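Local coordinates for 5-formaminoimidazole-4-carboxamide-1-(beta)-D-ribofuranosyl 5'-monophosphate synthetase (Methanocaldococcus jannaschii, PDB 2R7L), which catalyses the ATP- and formate-dependent formylation of the purine precursor AICAR to FAICAR, without folates, as a homohexameric ligase of the ATP-grasp superfamily, at residues I2-F11 / L351-S361. Residues are numbered along the deposited sequence; the frame is centred on the assembly and turned at random.
Sequences ISKDEILEIF and LQLDMIDKIIS
The ring of Phe-11 meets Leu-351 at its edge, where CD2 of Leu-351 lies in the ring plane 3.6 Å from CZ of Phe-11. The side chains of Phe-11 and Ile-356 come from opposite directions, and Ile-356 meets the ring obliquely, its CG2 3.4 Å from CE1 of Phe-11; Ile-360 CD1, also oblique, sits by CG and CB of Phe-11. Chi1 of -179° sets CG of Phe-11 anti to the backbone N and carries the ring across to the C-terminal tail. The two chain ends thus pack together: the N-terminal helix 4-11, opened by a capping box of Ser-3 and Glu-6 in which the bond from Ser-3 N to Glu-6 OE2 is weak, lies against the tail that leaves helix 339-353 through a Schellman motif at Asp-354. Strand 87-89, at one end of the parallel sheet in the Rossmann-like N-terminal region, adds Ile-88 to the same apolar cluster, touching Phe-11, Ile-356 and Ile-360.

Leu-8 turns both methyls to the tail, CD2 lying 3.9 Å from Ile-360 CD1 and CD1 lying 4.0 Å from Asp-357 CB. Ile-7 lies beside the C-terminal carboxylate, with its CG1 3.4 Å from OXT of Ser-361; the charge of that carboxylate is met by a salt bridge to Arg-116, while OG of Ser-361 bonds to the carbonyl of Gly-114. The extended chain of Lys-4 delivers NZ to Asp-357 O at 2.9 Å, with a C=O...N angle of 164°.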
loop_
_atom_site.group_PDB
_atom_site.type_symbol
_atom_site.label_atom_id
_atom_site.label_comp_id
_atom_site.label_asym_id
_atom_site.label_seq_id
_atom_site.Cartn_x
_atom_site.Cartn_y
_atom_site.Cartn_z
ATOM N N ILE A 2 41.496 16.284 -2.891
ATOM C CA ILE A 2 40.405 16.519 -1.927
ATOM C C ILE A 2 40.401 15.529 -0.765
ATOM O O ILE A 2 40.321 14.315 -0.961
ATOM C CB ILE A 2 39.020 16.530 -2.595
ATOM C CG1 ILE A 2 38.750 17.895 -3.225
ATOM C CG2 ILE A 2 37.935 16.237 -1.574
ATOM C CD1 ILE A 2 37.474 17.955 -4.037
ATOM N N SER A 3 40.495 16.069 0.446
ATOM C CA SER A 3 40.569 15.261 1.649
ATOM C C SER A 3 39.175 14.896 2.143
ATOM O O SER A 3 38.182 15.515 1.752
ATOM C CB SER A 3 41.323 16.018 2.744
ATOM O OG SER A 3 41.567 15.184 3.865
ATOM N N LYS A 4 39.111 13.882 2.999
ATOM C CA LYS A 4 37.872 13.531 3.670
ATOM C C LYS A 4 37.556 14.595 4.717
ATOM O O LYS A 4 36.390 14.873 4.998
ATOM C CB LYS A 4 37.982 12.152 4.325
ATOM C CG LYS A 4 36.666 11.643 4.893
ATOM C CD LYS A 4 36.756 10.186 5.306
ATOM C CE LYS A 4 35.374 9.608 5.564
ATOM N NZ LYS A 4 35.423 8.128 5.734
ATOM N N ASP A 5 38.603 15.194 5.282
ATOM C CA ASP A 5 38.446 16.262 6.263
ATOM C C ASP A 5 37.935 17.541 5.612
ATOM O O ASP A 5 37.096 18.234 6.178
ATOM C CB ASP A 5 39.762 16.521 6.998
ATOM C CG ASP A 5 40.172 15.356 7.877
ATOM O OD1 ASP A 5 39.273 14.685 8.430
ATOM O OD2 ASP A 5 41.389 15.111 8.018
ATOM N N GLU A 6 38.434 17.846 4.421
ATOM C CA GLU A 6 37.919 18.976 3.658
ATOM C C GLU A 6 36.419 18.824 3.431
ATOM O O GLU A 6 35.688 19.813 3.388
ATOM C CB GLU A 6 38.611 19.084 2.300
ATOM C CG GLU A 6 40.060 19.527 2.343
ATOM C CD GLU A 6 40.651 19.682 0.952
ATOM O OE1 GLU A 6 40.022 20.354 0.102
ATOM O OE2 GLU A 6 41.748 19.135 0.707
ATOM N N ILE A 7 35.966 17.582 3.273
ATOM C CA ILE A 7 34.563 17.324 2.961
ATOM C C ILE A 7 33.702 17.291 4.221
ATOM O O ILE A 7 32.636 17.908 4.264
ATOM C CB ILE A 7 34.383 16.035 2.118
ATOM C CG1 ILE A 7 34.727 16.315 0.653
ATOM C CG2 ILE A 7 32.954 15.513 2.211
ATOM C CD1 ILE A 7 33.883 17.406 0.018
ATOM N N LEU A 8 34.174 16.583 5.244
ATOM C CA LEU A 8 33.471 16.519 6.523
ATOM C C LEU A 8 33.279 17.906 7.129
ATOM O O LEU A 8 32.237 18.193 7.723
ATOM C CB LEU A 8 34.199 15.603 7.505
ATOM C CG LEU A 8 34.104 14.103 7.206
ATOM C CD1 LEU A 8 34.643 13.284 8.366
ATOM C CD2 LEU A 8 32.670 13.692 6.883
ATOM N N GLU A 9 34.280 18.766 6.959
ATOM C CA GLU A 9 34.223 20.126 7.477
ATOM C C GLU A 9 33.401 21.051 6.583
ATOM O O GLU A 9 33.060 22.162 6.983
ATOM C CB GLU A 9 35.634 20.685 7.699
ATOM C CG GLU A 9 36.421 19.946 8.786
ATOM C CD GLU A 9 37.780 20.568 9.078
ATOM O OE1 GLU A 9 37.898 21.814 9.023
ATOM O OE2 GLU A 9 38.729 19.808 9.373
ATOM N N ILE A 10 33.090 20.600 5.371
ATOM C CA ILE A 10 32.140 21.311 4.517
ATOM C C ILE A 10 30.726 20.928 4.951
ATOM O O ILE A 10 29.822 21.767 5.006
ATOM C CB ILE A 10 32.321 20.957 3.022
ATOM C CG1 ILE A 10 33.640 21.521 2.481
ATOM C CG2 ILE A 10 31.161 21.500 2.190
ATOM C CD1 ILE A 10 33.618 23.013 2.224
ATOM N N PHE A 11 30.559 19.647 5.268
ATOM C CA PHE A 11 29.279 19.099 5.679
ATOM C C PHE A 11 28.936 19.525 7.103
ATOM O O PHE A 11 27.760 19.628 7.457
ATOM C CB PHE A 11 29.305 17.571 5.585
ATOM C CG PHE A 11 28.012 16.917 5.982
ATOM C CD1 PHE A 11 27.890 16.277 7.206
ATOM C CD2 PHE A 11 26.913 16.951 5.135
ATOM C CE1 PHE A 11 26.692 15.677 7.577
ATOM C CE2 PHE A 11 25.719 16.356 5.500
ATOM C CZ PHE A 11 25.609 15.716 6.721
ATOM N N LEU A 351 22.450 9.870 8.472
ATOM C CA LEU A 351 22.095 11.107 9.168
ATOM C C LEU A 351 21.471 10.856 10.546
ATOM O O LEU A 351 21.803 11.537 11.513
ATOM C CB LEU A 351 21.139 11.940 8.321
ATOM C CG LEU A 351 21.761 12.601 7.097
ATOM C CD1 LEU A 351 20.690 13.147 6.168
ATOM C CD2 LEU A 351 22.716 13.698 7.543
ATOM N N GLN A 352 20.569 9.882 10.622
ATOM C CA GLN A 352 19.881 9.548 11.868
ATOM C C GLN A 352 20.792 8.907 12.919
ATOM O O GLN A 352 20.544 9.034 14.119
ATOM C CB GLN A 352 18.707 8.605 11.593
ATOM C CG GLN A 352 17.531 9.238 10.876
ATOM C CD GLN A 352 16.409 8.243 10.626
ATOM O OE1 GLN A 352 16.543 7.051 10.915
ATOM N NE2 GLN A 352 15.300 8.727 10.077
ATOM N N LEU A 353 21.826 8.198 12.475
ATOM C CA LEU A 353 22.709 7.488 13.398
ATOM C C LEU A 353 23.998 8.261 13.635
ATOM O O LEU A 353 24.880 7.800 14.354
ATOM C CB LEU A 353 23.040 6.084 12.884
ATOM C CG LEU A 353 21.904 5.092 12.628
ATOM C CD1 LEU A 353 22.373 4.013 11.679
ATOM C CD2 LEU A 353 21.405 4.480 13.919
ATOM N N ASP A 354 24.096 9.439 13.027
ATOM C CA ASP A 354 25.294 10.268 13.126
ATOM C C ASP A 354 26.519 9.494 12.620
ATOM O O ASP A 354 27.495 9.285 13.350
ATOM C CB ASP A 354 25.498 10.749 14.564
ATOM C CG ASP A 354 26.324 12.017 14.642
ATOM O OD1 ASP A 354 26.171 12.881 13.753
ATOM O OD2 ASP A 354 27.121 12.151 15.595
ATOM N N MET A 355 26.440 9.057 11.364
ATOM C CA MET A 355 27.482 8.255 10.734
ATOM C C MET A 355 27.637 8.690 9.296
ATOM O O MET A 355 27.911 7.873 8.418
ATOM C CB MET A 355 27.119 6.775 10.767
ATOM C CG MET A 355 27.179 6.158 12.141
ATOM S SD MET A 355 26.598 4.462 12.115
ATOM C CE MET A 355 27.070 3.937 13.750
ATOM N N ILE A 356 27.456 9.980 9.052
ATOM C CA ILE A 356 27.565 10.499 7.709
ATOM C C ILE A 356 28.976 10.262 7.179
ATOM O O ILE A 356 29.209 10.289 5.972
ATOM C CB ILE A 356 27.239 11.995 7.666
ATOM C CG1 ILE A 356 26.640 12.360 6.309
ATOM C CG2 ILE A 356 28.474 12.824 7.990
ATOM C CD1 ILE A 356 25.421 11.530 5.960
ATOM N N ASP A 357 29.909 10.005 8.091
ATOM C CA ASP A 357 31.306 9.837 7.729
ATOM C C ASP A 357 31.575 8.451 7.143
ATOM O O ASP A 357 32.626 8.213 6.553
ATOM C CB ASP A 357 32.211 10.105 8.937
ATOM C CG ASP A 357 32.045 9.074 10.037
ATOM O OD1 ASP A 357 30.902 8.641 10.294
ATOM O OD2 ASP A 357 33.062 8.700 10.654
ATOM N N LYS A 358 30.627 7.537 7.301
ATOM C CA LYS A 358 30.779 6.208 6.727
ATOM C C LYS A 358 30.363 6.164 5.250
ATOM O O LYS A 358 30.599 5.171 4.569
ATOM C CB LYS A 358 29.988 5.171 7.531
ATOM C CG LYS A 358 30.624 4.773 8.859
ATOM C CD LYS A 358 29.727 3.799 9.611
ATOM C CE LYS A 358 30.406 3.223 10.845
ATOM N NZ LYS A 358 31.325 2.099 10.509
ATOM N N ILE A 359 29.759 7.237 4.750
ATOM C CA ILE A 359 29.148 7.182 3.424
ATOM C C ILE A 359 29.471 8.351 2.511
ATOM O O ILE A 359 29.174 8.300 1.319
ATOM C CB ILE A 359 27.591 7.032 3.491
ATOM C CG1 ILE A 359 26.945 8.266 4.120
ATOM C CG2 ILE A 359 27.192 5.778 4.251
ATOM C CD1 ILE A 359 25.538 8.530 3.630
ATOM N N ILE A 360 30.054 9.415 3.047
ATOM C CA ILE A 360 30.401 10.547 2.192
ATOM C C ILE A 360 31.908 10.791 2.138
ATOM O O ILE A 360 32.652 10.340 3.005
ATOM C CB ILE A 360 29.674 11.840 2.592
ATOM C CG1 ILE A 360 30.083 12.278 4.001
ATOM C CG2 ILE A 360 28.153 11.667 2.470
ATOM C CD1 ILE A 360 29.844 13.754 4.261
ATOM N N SER A 361 32.346 11.494 1.098
ATOM C CA SER A 361 33.757 11.811 0.907
ATOM C C SER A 361 33.887 12.794 -0.241
ATOM O O SER A 361 32.883 13.208 -0.821
ATOM C CB SER A 361 34.568 10.551 0.601
ATOM O OG SER A 361 34.321 10.103 -0.722
ATOM O OXT SER A 361 34.991 13.194 -0.612
#